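Local coordinates for protein L-asparagine oxygenase (Streptomyces coelicolor, PDB 2OG5) that catalyses the iron(II)- and 2-oxoglutarate-dependent 3-hydroxylation of L-asparagine to (2S,3S)-3-hydroxyasparagine, a building block of the calcium-dependent antibiotic, at residues 85-90 with 100-105; 207-212 with 302-307; 260-265 with 285-290; 264-269 with 278-283. All coordinates share one frame; numbering follows the deposited sequence.

Contact 1 of 4, residues 85-90 with 100-105; sequences RDLAGF and IVLRGL
Phe90 and Ile100 meet by a CH-pi contact: the methyl CG2 of Ile100 stands over the middle of the Phe90 ring. CG2 is 3.5 Å from the ring centroid and within 1° of the ring normal, so all six ring carbons lie at nearly the same distance from it. Two carbons on one side of the ring also come near the rest of Ile100: Phe90 CE1 is 3.7 Å from Ile100 N and Phe90 CD1 3.7 Å from Ile100 CB. Phe90 holds its ring anti to its own backbone N (chi1 178°), which carries it off the helix and onto the isoleucine.

A second, purely aliphatic contact lies one turn back along the helix and two residues on along the strand. Here Leu87 CD2 meets Leu102 CD2 at 3.8 Å, methyl to methyl, the two side chains crossing at a slant. Leu87 leaves the helix at an angle to the strand, and only the end of its side chain comes near it.

No hydrogen bond joins the two segments. The polar bonds of the strand run within the sheet instead: Ile100 and Leu102 pair with Ile303 and Leu301, and Val101 pairs with Tyr36 and Val38. Ile303 also packs against Leu87 and Phe90, so helix 81-92 rests on two adjacent strands at once. This is helix-on-sheet packing, with alternate strand residues, Ile100 and Leu102, turned to a helix that packs on part of the mixed sheet of a jelly-roll oxygenase.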
loop_
_atom_site.group_PDB
_atom_site.type_symbol
_atom_site.label_atom_id
_atom_site.label_comp_id
_atom_site.label_asym_id
_atom_site.label_seq_id
_atom_site.Cartn_x
_atom_site.Cartn_y
_atom_site.Cartn_z
ATOM N N ARG A 85 -13.105 -13.218 8.344
ATOM C CA ARG A 85 -13.231 -12.659 9.690
ATOM C C ARG A 85 -11.979 -11.896 10.121
ATOM O O ARG A 85 -12.085 -10.840 10.739
ATOM C CB ARG A 85 -13.549 -13.757 10.708
ATOM C CG ARG A 85 -14.960 -14.257 10.594
ATOM C CD ARG A 85 -15.217 -15.492 11.415
ATOM N NE ARG A 85 -16.604 -15.923 11.271
ATOM C CZ ARG A 85 -17.023 -17.180 11.192
ATOM N NH1 ARG A 85 -16.162 -18.196 11.209
ATOM N NH2 ARG A 85 -18.319 -17.423 11.071
ATOM N N ASP A 86 -10.795 -12.427 9.810
ATOM C CA ASP A 86 -9.545 -11.740 10.146
ATOM C C ASP A 86 -9.462 -10.371 9.465
ATOM O O ASP A 86 -9.100 -9.369 10.096
ATOM C CB ASP A 86 -8.326 -12.565 9.729
ATOM C CG ASP A 86 -8.161 -13.835 10.538
ATOM O OD1 ASP A 86 -8.657 -13.921 11.683
ATOM O OD2 ASP A 86 -7.517 -14.760 9.996
ATOM N N LEU A 87 -9.773 -10.335 8.173
ATOM C CA LEU A 87 -9.723 -9.083 7.417
ATOM C C LEU A 87 -10.778 -8.100 7.928
ATOM O O LEU A 87 -10.499 -6.915 8.052
ATOM C CB LEU A 87 -9.901 -9.323 5.914
ATOM C CG LEU A 87 -8.629 -9.569 5.103
ATOM C CD1 LEU A 87 -7.776 -8.305 5.049
ATOM C CD2 LEU A 87 -7.860 -10.736 5.669
ATOM N N ALA A 88 -11.988 -8.583 8.202
ATOM C CA ALA A 88 -13.041 -7.725 8.750
ATOM C C ALA A 88 -12.635 -7.127 10.095
ATOM O O ALA A 88 -12.956 -5.977 10.407
ATOM C CB ALA A 88 -14.350 -8.503 8.888
ATOM N N GLY A 89 -11.928 -7.903 10.907
ATOM C CA GLY A 89 -11.467 -7.398 12.186
ATOM C C GLY A 89 -10.439 -6.294 12.006
ATOM O O GLY A 89 -10.467 -5.291 12.712
ATOM N N PHE A 90 -9.527 -6.484 11.066
ATOM C CA PHE A 90 -8.509 -5.491 10.753
ATOM C C PHE A 90 -9.119 -4.199 10.197
ATOM O O PHE A 90 -8.680 -3.094 10.533
ATOM C CB PHE A 90 -7.517 -6.080 9.743
ATOM C CG PHE A 90 -6.456 -5.118 9.322
ATOM C CD1 PHE A 90 -5.440 -4.767 10.189
ATOM C CD2 PHE A 90 -6.484 -4.541 8.069
ATOM C CE1 PHE A 90 -4.469 -3.862 9.804
ATOM C CE2 PHE A 90 -5.513 -3.619 7.691
ATOM C CZ PHE A 90 -4.509 -3.299 8.561
ATOM N N ILE A 100 -1.191 -5.333 8.987
ATOM C CA ILE A 100 -1.342 -6.771 9.142
ATOM C C ILE A 100 -0.502 -7.453 8.065
ATOM O O ILE A 100 -0.327 -6.898 6.978
ATOM C CB ILE A 100 -2.838 -7.207 9.078
ATOM C CG1 ILE A 100 -2.993 -8.716 9.289
ATOM C CG2 ILE A 100 -3.489 -6.808 7.763
ATOM C CD1 ILE A 100 -4.453 -9.121 9.582
ATOM N N VAL A 101 0.045 -8.626 8.369
ATOM C CA VAL A 101 0.685 -9.449 7.354
ATOM C C VAL A 101 0.018 -10.819 7.337
ATOM O O VAL A 101 -0.225 -11.400 8.390
ATOM C CB VAL A 101 2.190 -9.556 7.573
ATOM C CG1 VAL A 101 2.821 -10.403 6.477
ATOM C CG2 VAL A 101 2.793 -8.175 7.592
ATOM N N LEU A 102 -0.351 -11.279 6.145
ATOM C CA LEU A 102 -0.876 -12.624 5.935
ATOM C C LEU A 102 0.216 -13.417 5.228
ATOM O O LEU A 102 0.837 -12.907 4.302
ATOM C CB LEU A 102 -2.139 -12.600 5.067
ATOM C CG LEU A 102 -3.503 -12.268 5.689
ATOM C CD1 LEU A 102 -3.459 -11.050 6.531
ATOM C CD2 LEU A 102 -4.509 -12.119 4.545
ATOM N N ARG A 103 0.439 -14.653 5.661
ATOM C CA ARG A 103 1.508 -15.490 5.107
ATOM C C ARG A 103 0.897 -16.760 4.558
ATOM O O ARG A 103 -0.002 -17.318 5.168
ATOM C CB ARG A 103 2.513 -15.851 6.199
ATOM C CG ARG A 103 3.065 -14.660 6.937
ATOM C CD ARG A 103 4.048 -15.083 8.010
ATOM N NE ARG A 103 4.479 -13.938 8.811
ATOM C CZ ARG A 103 5.731 -13.487 8.892
ATOM N NH1 ARG A 103 6.725 -14.065 8.221
ATOM N NH2 ARG A 103 5.997 -12.437 9.663
ATOM N N GLY A 104 1.387 -17.219 3.415
ATOM C CA GLY A 104 0.939 -18.487 2.840
ATOM C C GLY A 104 -0.066 -18.333 1.716
ATOM O O GLY A 104 -0.747 -19.299 1.359
ATOM N N LEU A 105 -0.155 -17.134 1.145
ATOM C CA LEU A 105 -1.032 -16.887 0.007
ATOM C C LEU A 105 -0.418 -17.473 -1.258
ATOM O O LEU A 105 0.806 -17.620 -1.347
ATOM C CB LEU A 105 -1.302 -15.389 -0.155
ATOM C CG LEU A 105 -2.225 -14.828 0.930
ATOM C CD1 LEU A 105 -2.102 -13.333 1.000
ATOM C CD2 LEU A 105 -3.680 -15.255 0.700
#

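Contact 2 of 4, residues 207-212 with 302-307; sequences LRTACV and AIVDNR
Thr209 and Val304, with Leu207 and Ala302, make a face-to-face contact between two sheets in the interior of the jelly-roll fold. Strand 207-211 belongs to the four-stranded antiparallel sheet and strand 301-305 to the larger mixed sheet; no hydrogen bond crosses between the segments, and methyl groups alone meet. Leu207 CD2 lies 3.9 Å from Ala302 CB, and Thr209 CG2 lies 3.9 Å from Val304 CG2, so alternate residues of each strand face inward.

Thr209 divides its work between its branches. Its methyl sits beside the backbone N and turns to the valine, while OG1, at chi1 61°, is hydrogen-bonded to His294 NE2 on the neighbouring strand. The iron site is close: the side chain of Thr209 comes within about 4 Å of that of the metal ligand His311, and the side chain of Leu207 within about 5 Å of that of Arg325, which binds 2-oxoglutarate.

Where strand 301-305 ends, Asp305 folds the chain in an Asx turn, closed by Arg307 N and reinforced by a salt bridge from Arg307 NE to the same oxygen. Asp305 OD1 accepts from Arg307 N at 3.0 Å on its anti side and from Arg307 NE at 2.8 Å on its syn side, the two donors arriving from opposite faces of the carboxylate plane.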
loop_
_atom_site.group_PDB
_atom_site.type_symbol
_atom_site.label_atom_id
_atom_site.label_comp_id
_atom_site.label_asym_id
_atom_site.label_seq_id
_atom_site.Cartn_x
_atom_site.Cartn_y
_atom_site.Cartn_z
ATOM N N LEU A 207 10.527 -3.603 4.113
ATOM C CA LEU A 207 9.429 -2.660 4.258
ATOM C C LEU A 207 9.452 -2.141 5.683
ATOM O O LEU A 207 9.581 -2.920 6.623
ATOM C CB LEU A 207 8.100 -3.371 4.016
ATOM C CG LEU A 207 6.802 -2.589 4.279
ATOM C CD1 LEU A 207 6.634 -1.453 3.300
ATOM C CD2 LEU A 207 5.621 -3.556 4.227
ATOM N N ARG A 208 9.301 -0.829 5.842
ATOM C CA ARG A 208 9.196 -0.231 7.169
ATOM C C ARG A 208 7.827 0.411 7.317
ATOM O O ARG A 208 7.398 1.156 6.430
ATOM C CB ARG A 208 10.281 0.823 7.391
ATOM C CG ARG A 208 11.724 0.310 7.227
ATOM C CD ARG A 208 12.700 1.270 7.893
ATOM N NE ARG A 208 12.729 1.109 9.348
ATOM C CZ ARG A 208 13.122 2.049 10.212
ATOM N NH1 ARG A 208 13.504 3.246 9.795
ATOM N NH2 ARG A 208 13.136 1.790 11.507
ATOM N N THR A 209 7.133 0.113 8.413
ATOM C CA THR A 209 5.832 0.747 8.700
ATOM C C THR A 209 5.868 1.384 10.087
ATOM O O THR A 209 6.385 0.789 11.024
ATOM C CB THR A 209 4.663 -0.264 8.597
ATOM O OG1 THR A 209 4.827 -1.314 9.551
ATOM C CG2 THR A 209 4.599 -0.863 7.192
ATOM N N ALA A 210 5.334 2.599 10.214
ATOM C CA ALA A 210 5.274 3.277 11.513
ATOM C C ALA A 210 3.909 3.918 11.723
ATOM O O ALA A 210 3.435 4.670 10.880
ATOM C CB ALA A 210 6.356 4.323 11.612
ATOM N N CYS A 211 3.295 3.624 12.862
ATOM C CA CYS A 211 1.921 4.032 13.132
ATOM C C CYS A 211 1.884 5.205 14.083
ATOM O O CYS A 211 2.602 5.222 15.097
ATOM C CB CYS A 211 1.146 2.848 13.706
ATOM S SG CYS A 211 -0.629 3.111 13.916
ATOM N N VAL A 212 1.041 6.182 13.766
ATOM C CA VAL A 212 0.840 7.342 14.640
ATOM C C VAL A 212 0.408 6.921 16.053
ATOM O O VAL A 212 0.687 7.637 17.021
ATOM C CB VAL A 212 -0.183 8.341 14.048
ATOM C CG1 VAL A 212 -1.590 7.765 14.062
ATOM C CG2 VAL A 212 -0.135 9.680 14.800
ATOM N N ALA A 302 1.304 -7.832 2.860
ATOM C CA ALA A 302 1.304 -6.797 3.882
ATOM C C ALA A 302 0.193 -5.833 3.538
ATOM O O ALA A 302 0.081 -5.418 2.385
ATOM C CB ALA A 302 2.632 -6.061 3.915
ATOM N N ILE A 303 -0.628 -5.483 4.522
ATOM C CA ILE A 303 -1.698 -4.508 4.325
ATOM C C ILE A 303 -1.498 -3.393 5.335
ATOM O O ILE A 303 -1.500 -3.634 6.547
ATOM C CB ILE A 303 -3.085 -5.135 4.499
ATOM C CG1 ILE A 303 -3.252 -6.350 3.582
ATOM C CG2 ILE A 303 -4.195 -4.088 4.230
ATOM C CD1 ILE A 303 -4.568 -7.104 3.810
ATOM N N VAL A 304 -1.278 -2.183 4.826
ATOM C CA VAL A 304 -0.987 -1.013 5.643
ATOM C C VAL A 304 -2.222 -0.104 5.669
ATOM O O VAL A 304 -2.803 0.186 4.632
ATOM C CB VAL A 304 0.209 -0.240 5.060
ATOM C CG1 VAL A 304 0.535 0.976 5.898
ATOM C CG2 VAL A 304 1.448 -1.167 4.931
ATOM N N ASP A 305 -2.651 0.283 6.862
ATOM C CA ASP A 305 -3.734 1.237 7.033
ATOM C C ASP A 305 -3.167 2.628 6.833
ATOM O O ASP A 305 -2.506 3.188 7.704
ATOM C CB ASP A 305 -4.351 1.082 8.421
ATOM C CG ASP A 305 -5.564 1.967 8.623
ATOM O OD1 ASP A 305 -5.695 2.957 7.866
ATOM O OD2 ASP A 305 -6.372 1.693 9.550
ATOM N N ASN A 306 -3.419 3.178 5.655
ATOM C CA ASN A 306 -2.830 4.435 5.225
ATOM C C ASN A 306 -3.424 5.653 5.911
ATOM O O ASN A 306 -2.925 6.773 5.701
ATOM C CB ASN A 306 -2.987 4.569 3.700
ATOM C CG ASN A 306 -2.090 5.645 3.093
ATOM O OD1 ASN A 306 -0.890 5.726 3.404
ATOM N ND2 ASN A 306 -2.655 6.453 2.192
ATOM N N ARG A 307 -4.473 5.460 6.713
ATOM C CA ARG A 307 -5.027 6.560 7.523
ATOM C C ARG A 307 -4.158 6.846 8.751
ATOM O O ARG A 307 -4.121 7.988 9.226
ATOM C CB ARG A 307 -6.443 6.240 8.029
ATOM C CG ARG A 307 -7.606 6.480 7.074
ATOM C CD ARG A 307 -7.857 5.338 6.128
ATOM N NE ARG A 307 -8.087 4.055 6.787
ATOM C CZ ARG A 307 -9.271 3.507 7.052
ATOM N NH1 ARG A 307 -10.401 4.085 6.689
ATOM N NH2 ARG A 307 -9.325 2.341 7.671
#

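Contact 3 of 4, residues 260-265 with 285-290; sequences PDLRVD and AHFDAT
Through Phe287, helix 274-290 packs on the end of strand 260-262 and the residues just after it; the ring edge receives Leu262 and Val264. Leu262 CD1 comes 3.8 Å from Phe287 CZ, lying in the plane of the ring, so the leucine methyl meets a rim carbon end-on and not a face. The two side chains approach from opposite directions. Val264 CG1 adds a longer contact, 4.3 Å from Phe287 CE2, also near the ring plane; together the two aliphatic groups border neighbouring carbons of the same edge. Leucine and valine are two residues apart, so both point to the helix while Arg263 between them does not.

The helix flanks the jelly roll, and the contact sets it beside the four-stranded sheet: Val310 of strand 309-313, just ahead of the iron ligand His311, touches both Phe287 and Val264, and Val215 of helix 212-215 also packs on Phe287. The side chain of Val264 is about 6 Å from that of the iron ligand His179.

At the last turn of the helix, Thr290 OG1 donates to His286 O at 2.9 Å. Thr290 N bonds the same carbonyl at 3.0 Å, so two donors of one residue grip it from opposite faces of its plane.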
loop_
_atom_site.group_PDB
_atom_site.type_symbol
_atom_site.label_atom_id
_atom_site.label_comp_id
_atom_site.label_asym_id
_atom_site.label_seq_id
_atom_site.Cartn_x
_atom_site.Cartn_y
_atom_site.Cartn_z
ATOM N N PRO A 260 -5.906 10.077 16.295
ATOM C CA PRO A 260 -5.985 10.776 15.015
ATOM C C PRO A 260 -5.610 9.927 13.799
ATOM O O PRO A 260 -4.922 8.909 13.921
ATOM C CB PRO A 260 -4.953 11.896 15.168
ATOM C CG PRO A 260 -3.964 11.367 16.126
ATOM C CD PRO A 260 -4.760 10.535 17.104
ATOM N N ASP A 261 -6.072 10.358 12.630
ATOM C CA ASP A 261 -5.444 9.961 11.373
ATOM C C ASP A 261 -4.293 10.924 11.107
ATOM O O ASP A 261 -4.171 11.960 11.774
ATOM C CB ASP A 261 -6.436 10.034 10.212
ATOM C CG ASP A 261 -7.576 9.046 10.334
ATOM O OD1 ASP A 261 -7.454 8.031 11.045
ATOM O OD2 ASP A 261 -8.614 9.279 9.677
ATOM N N LEU A 262 -3.448 10.612 10.128
ATOM C CA LEU A 262 -2.446 11.591 9.692
ATOM C C LEU A 262 -2.258 11.630 8.185
ATOM O O LEU A 262 -2.680 10.727 7.464
ATOM C CB LEU A 262 -1.109 11.385 10.402
ATOM C CG LEU A 262 -0.125 10.372 9.836
ATOM C CD1 LEU A 262 1.176 10.487 10.631
ATOM C CD2 LEU A 262 -0.700 8.953 9.895
ATOM N N ARG A 263 -1.632 12.707 7.731
ATOM C CA ARG A 263 -1.394 12.947 6.321
ATOM C C ARG A 263 -0.032 13.628 6.211
ATOM O O ARG A 263 0.103 14.819 6.522
ATOM C CB ARG A 263 -2.513 13.827 5.766
ATOM C CG ARG A 263 -2.447 14.082 4.288
ATOM C CD ARG A 263 -3.698 14.797 3.820
ATOM N NE ARG A 263 -3.595 16.233 3.979
ATOM C CZ ARG A 263 -3.345 17.101 2.993
ATOM N NH1 ARG A 263 -3.132 16.700 1.742
ATOM N NH2 ARG A 263 -3.298 18.392 3.266
ATOM N N VAL A 264 0.987 12.867 5.820
ATOM C CA VAL A 264 2.339 13.405 5.741
ATOM C C VAL A 264 3.194 12.614 4.759
ATOM O O VAL A 264 2.993 11.417 4.568
ATOM C CB VAL A 264 3.019 13.425 7.144
ATOM C CG1 VAL A 264 3.383 12.017 7.612
ATOM C CG2 VAL A 264 4.249 14.352 7.161
ATOM N N ASP A 265 4.133 13.312 4.130
ATOM C CA ASP A 265 5.158 12.672 3.307
ATOM C C ASP A 265 6.454 13.362 3.671
ATOM O O ASP A 265 6.599 14.549 3.407
ATOM C CB ASP A 265 4.819 12.848 1.826
ATOM C CG ASP A 265 5.800 12.154 0.906
ATOM O OD1 ASP A 265 7.002 12.141 1.212
ATOM O OD2 ASP A 265 5.357 11.629 -0.137
ATOM N N ALA A 285 11.954 11.224 13.760
ATOM C CA ALA A 285 12.743 10.511 14.763
ATOM C C ALA A 285 11.958 9.393 15.438
ATOM O O ALA A 285 12.477 8.292 15.604
ATOM C CB ALA A 285 13.276 11.485 15.814
ATOM N N HIS A 286 10.714 9.675 15.821
ATOM C CA HIS A 286 9.883 8.683 16.508
ATOM C C HIS A 286 9.351 7.597 15.563
ATOM O O HIS A 286 9.210 6.440 15.975
ATOM C CB HIS A 286 8.736 9.357 17.267
ATOM C CG HIS A 286 9.177 10.057 18.515
ATOM N ND1 HIS A 286 9.550 11.383 18.532
ATOM C CD2 HIS A 286 9.330 9.606 19.784
ATOM C CE1 HIS A 286 9.910 11.722 19.759
ATOM N NE2 HIS A 286 9.793 10.661 20.536
ATOM N N PHE A 287 9.077 7.956 14.313
ATOM C CA PHE A 287 8.754 6.954 13.286
ATOM C C PHE A 287 9.922 5.988 13.152
ATOM O O PHE A 287 9.747 4.765 13.118
ATOM C CB PHE A 287 8.531 7.570 11.893
ATOM C CG PHE A 287 7.203 8.257 11.683
ATOM C CD1 PHE A 287 6.060 7.905 12.387
ATOM C CD2 PHE A 287 7.100 9.223 10.694
ATOM C CE1 PHE A 287 4.836 8.548 12.123
ATOM C CE2 PHE A 287 5.888 9.856 10.431
ATOM C CZ PHE A 287 4.771 9.524 11.154
ATOM N N ASP A 288 11.131 6.536 13.085
ATOM C CA ASP A 288 12.293 5.696 12.939
ATOM C C ASP A 288 12.435 4.745 14.129
ATOM O O ASP A 288 12.783 3.585 13.943
ATOM C CB ASP A 288 13.550 6.544 12.797
ATOM C CG ASP A 288 14.755 5.719 12.451
ATOM O OD1 ASP A 288 14.835 5.273 11.290
ATOM O OD2 ASP A 288 15.606 5.519 13.341
ATOM N N ALA A 289 12.164 5.241 15.341
ATOM C CA ALA A 289 12.367 4.450 16.558
ATOM C C ALA A 289 11.340 3.331 16.735
ATOM O O ALA A 289 11.657 2.272 17.297
ATOM C CB ALA A 289 12.358 5.360 17.786
ATOM N N THR A 290 10.125 3.546 16.244
ATOM C CA THR A 290 9.018 2.633 16.516
ATOM C C THR A 290 8.594 1.813 15.296
ATOM O O THR A 290 7.675 1.002 15.396
ATOM C CB THR A 290 7.799 3.398 17.010
ATOM O OG1 THR A 290 7.334 4.285 15.985
ATOM C CG2 THR A 290 8.144 4.201 18.275
#

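Contact 4 of 4, residues 264-269 with 278-283; sequences VDLAAT and EALREL
Leu280 reaches from helix 274-290 into the bend 264-269, and its side chain can be followed outward. CB leaves the helix pointing to the bend, and CG stands beside the backbone N and anti to the carbonyl carbon (chi1 -70°), which sends the fork to the loop. At the fork the methyls part. CD2 meets Val264 CG2 at 3.9 Å, the two side chains sliding past each other in opposite directions, and lies 4.2 Å from Leu266 CD2. CD1 goes to the far end of the bend, where it lies 4.1 Å from Thr269 O. Phe232 of strand 232-233 also touches Leu280. Leu266 in turn lays its CD2 4.0 Å from Leu280 O, against the helix backbone.

The bend that receives the leucine is held by its own polar bonds. Asp265 OD1 accepts from Ala267 N at 2.9 Å, nearly along the C-O axis, and from Ala268 N, which lies well above the carboxylate plane. Thr269 OG1 accepts from Asp265 N at 2.9 Å, and its hydroxyl is also bonded to Thr234 OG1.

Leu266 further packs on Thr177 and Phe178 of strand 176-179, which ends at the iron ligand His179. This is an Asx turn and Asx motif shaping a loop between two short strands, with a leucine of the helix packed against Val264, Leu266 and Thr269, away from the Asp265 carboxylate, at the edge of the four-stranded sheet.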
loop_
_atom_site.group_PDB
_atom_site.type_symbol
_atom_site.label_atom_id
_atom_site.label_comp_id
_atom_site.label_asym_id
_atom_site.label_seq_id
_atom_site.Cartn_x
_atom_site.Cartn_y
_atom_site.Cartn_z
ATOM N N VAL A 264 0.987 12.867 5.820
ATOM C CA VAL A 264 2.339 13.405 5.741
ATOM C C VAL A 264 3.194 12.614 4.759
ATOM O O VAL A 264 2.993 11.417 4.568
ATOM C CB VAL A 264 3.019 13.425 7.144
ATOM C CG1 VAL A 264 3.383 12.017 7.612
ATOM C CG2 VAL A 264 4.249 14.352 7.161
ATOM N N ASP A 265 4.133 13.312 4.130
ATOM C CA ASP A 265 5.158 12.672 3.307
ATOM C C ASP A 265 6.454 13.362 3.671
ATOM O O ASP A 265 6.599 14.549 3.407
ATOM C CB ASP A 265 4.819 12.848 1.826
ATOM C CG ASP A 265 5.800 12.154 0.906
ATOM O OD1 ASP A 265 7.002 12.141 1.212
ATOM O OD2 ASP A 265 5.357 11.629 -0.137
ATOM N N LEU A 266 7.372 12.651 4.324
ATOM C CA LEU A 266 8.580 13.310 4.838
ATOM C C LEU A 266 9.505 13.797 3.719
ATOM O O LEU A 266 10.380 14.625 3.970
ATOM C CB LEU A 266 9.306 12.439 5.867
ATOM C CG LEU A 266 8.579 12.383 7.221
ATOM C CD1 LEU A 266 9.188 11.325 8.101
ATOM C CD2 LEU A 266 8.611 13.724 7.930
ATOM N N ALA A 267 9.280 13.335 2.490
ATOM C CA ALA A 267 10.013 13.826 1.321
ATOM C C ALA A 267 9.354 15.043 0.681
ATOM O O ALA A 267 10.052 15.956 0.241
ATOM C CB ALA A 267 10.173 12.722 0.283
ATOM N N ALA A 268 8.023 15.066 0.639
ATOM C CA ALA A 268 7.279 16.079 -0.107
ATOM C C ALA A 268 6.686 17.177 0.788
ATOM O O ALA A 268 6.610 18.338 0.376
ATOM C CB ALA A 268 6.187 15.420 -0.927
ATOM N N THR A 269 6.280 16.828 2.007
ATOM C CA THR A 269 5.624 17.798 2.893
ATOM C C THR A 269 6.612 18.883 3.335
ATOM O O THR A 269 7.680 18.585 3.866
ATOM C CB THR A 269 5.003 17.124 4.133
ATOM O OG1 THR A 269 4.035 16.149 3.716
ATOM C CG2 THR A 269 4.320 18.163 5.038
ATOM N N GLU A 278 10.472 21.828 13.098
ATOM C CA GLU A 278 10.904 21.071 14.276
ATOM C C GLU A 278 10.002 19.859 14.512
ATOM O O GLU A 278 10.489 18.783 14.853
ATOM C CB GLU A 278 10.923 21.950 15.533
ATOM C CG GLU A 278 11.491 21.257 16.778
ATOM C CD GLU A 278 11.585 22.176 17.974
ATOM O OE1 GLU A 278 12.506 23.023 18.005
ATOM O OE2 GLU A 278 10.739 22.049 18.890
ATOM N N ALA A 279 8.692 20.055 14.345
ATOM C CA ALA A 279 7.692 18.993 14.535
ATOM C C ALA A 279 7.921 17.824 13.585
ATOM O O ALA A 279 7.831 16.659 13.994
ATOM C CB ALA A 279 6.278 19.549 14.363
ATOM N N LEU A 280 8.211 18.129 12.324
ATOM C CA LEU A 280 8.514 17.078 11.342
ATOM C C LEU A 280 9.787 16.310 11.684
ATOM O O LEU A 280 9.854 15.095 11.480
ATOM C CB LEU A 280 8.644 17.657 9.934
ATOM C CG LEU A 280 7.354 18.166 9.294
ATOM C CD1 LEU A 280 7.661 18.788 7.942
ATOM C CD2 LEU A 280 6.298 17.068 9.161
ATOM N N ARG A 281 10.802 17.016 12.188
ATOM C CA ARG A 281 12.032 16.358 12.600
ATOM C C ARG A 281 11.768 15.407 13.769
ATOM O O ARG A 281 12.248 14.278 13.764
ATOM C CB ARG A 281 13.109 17.383 12.955
ATOM C CG ARG A 281 13.692 18.076 11.731
ATOM C CD ARG A 281 14.950 18.859 12.061
ATOM N NE ARG A 281 14.686 20.005 12.920
ATOM C CZ ARG A 281 14.404 21.240 12.497
ATOM N NH1 ARG A 281 14.334 21.532 11.199
ATOM N NH2 ARG A 281 14.186 22.195 13.390
ATOM N N GLU A 282 10.979 15.841 14.752
ATOM C CA GLU A 282 10.677 14.971 15.891
ATOM C C GLU A 282 9.803 13.790 15.472
ATOM O O GLU A 282 9.990 12.666 15.952
ATOM C CB GLU A 282 10.005 15.738 17.041
ATOM C CG GLU A 282 9.973 14.912 18.335
ATOM C CD GLU A 282 9.235 15.567 19.485
ATOM O OE1 GLU A 282 9.112 16.810 19.503
ATOM O OE2 GLU A 282 8.785 14.821 20.385
ATOM N N LEU A 283 8.843 14.043 14.589
ATOM C CA LEU A 283 7.975 12.985 14.086
ATOM C C LEU A 283 8.788 11.918 13.359
ATOM O O LEU A 283 8.629 10.726 13.629
ATOM C CB LEU A 283 6.916 13.580 13.166
ATOM C CG LEU A 283 5.833 12.634 12.651
ATOM C CD1 LEU A 283 4.997 12.098 13.798
ATOM C CD2 LEU A 283 4.955 13.346 11.624
#

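How the contacts relate
Every touching residue of contacts 1, 2 and 3 is buried, and contact 2 lies deepest, its centre about 8 Å from the chain centre; contact 4 is farthest out, its centre about 20 Å away, with Leu266 partly exposed. Contacts 1 and 2 share the mixed sheet, in which strands 99-103 and 301-305 are neighbours. Contacts 3 and 4 use successive parts of helix 274-290 and share Val264. Contact 3 joins contact 2 by a salt bridge between Arg208 and Asp288. None has a hydrogen bond between its two segments, and apolar side chains do most of the touching: a methyl over a ring face in contact 1, methyls at a ring edge in contact 3, and aliphatic groups in contacts 2 and 4.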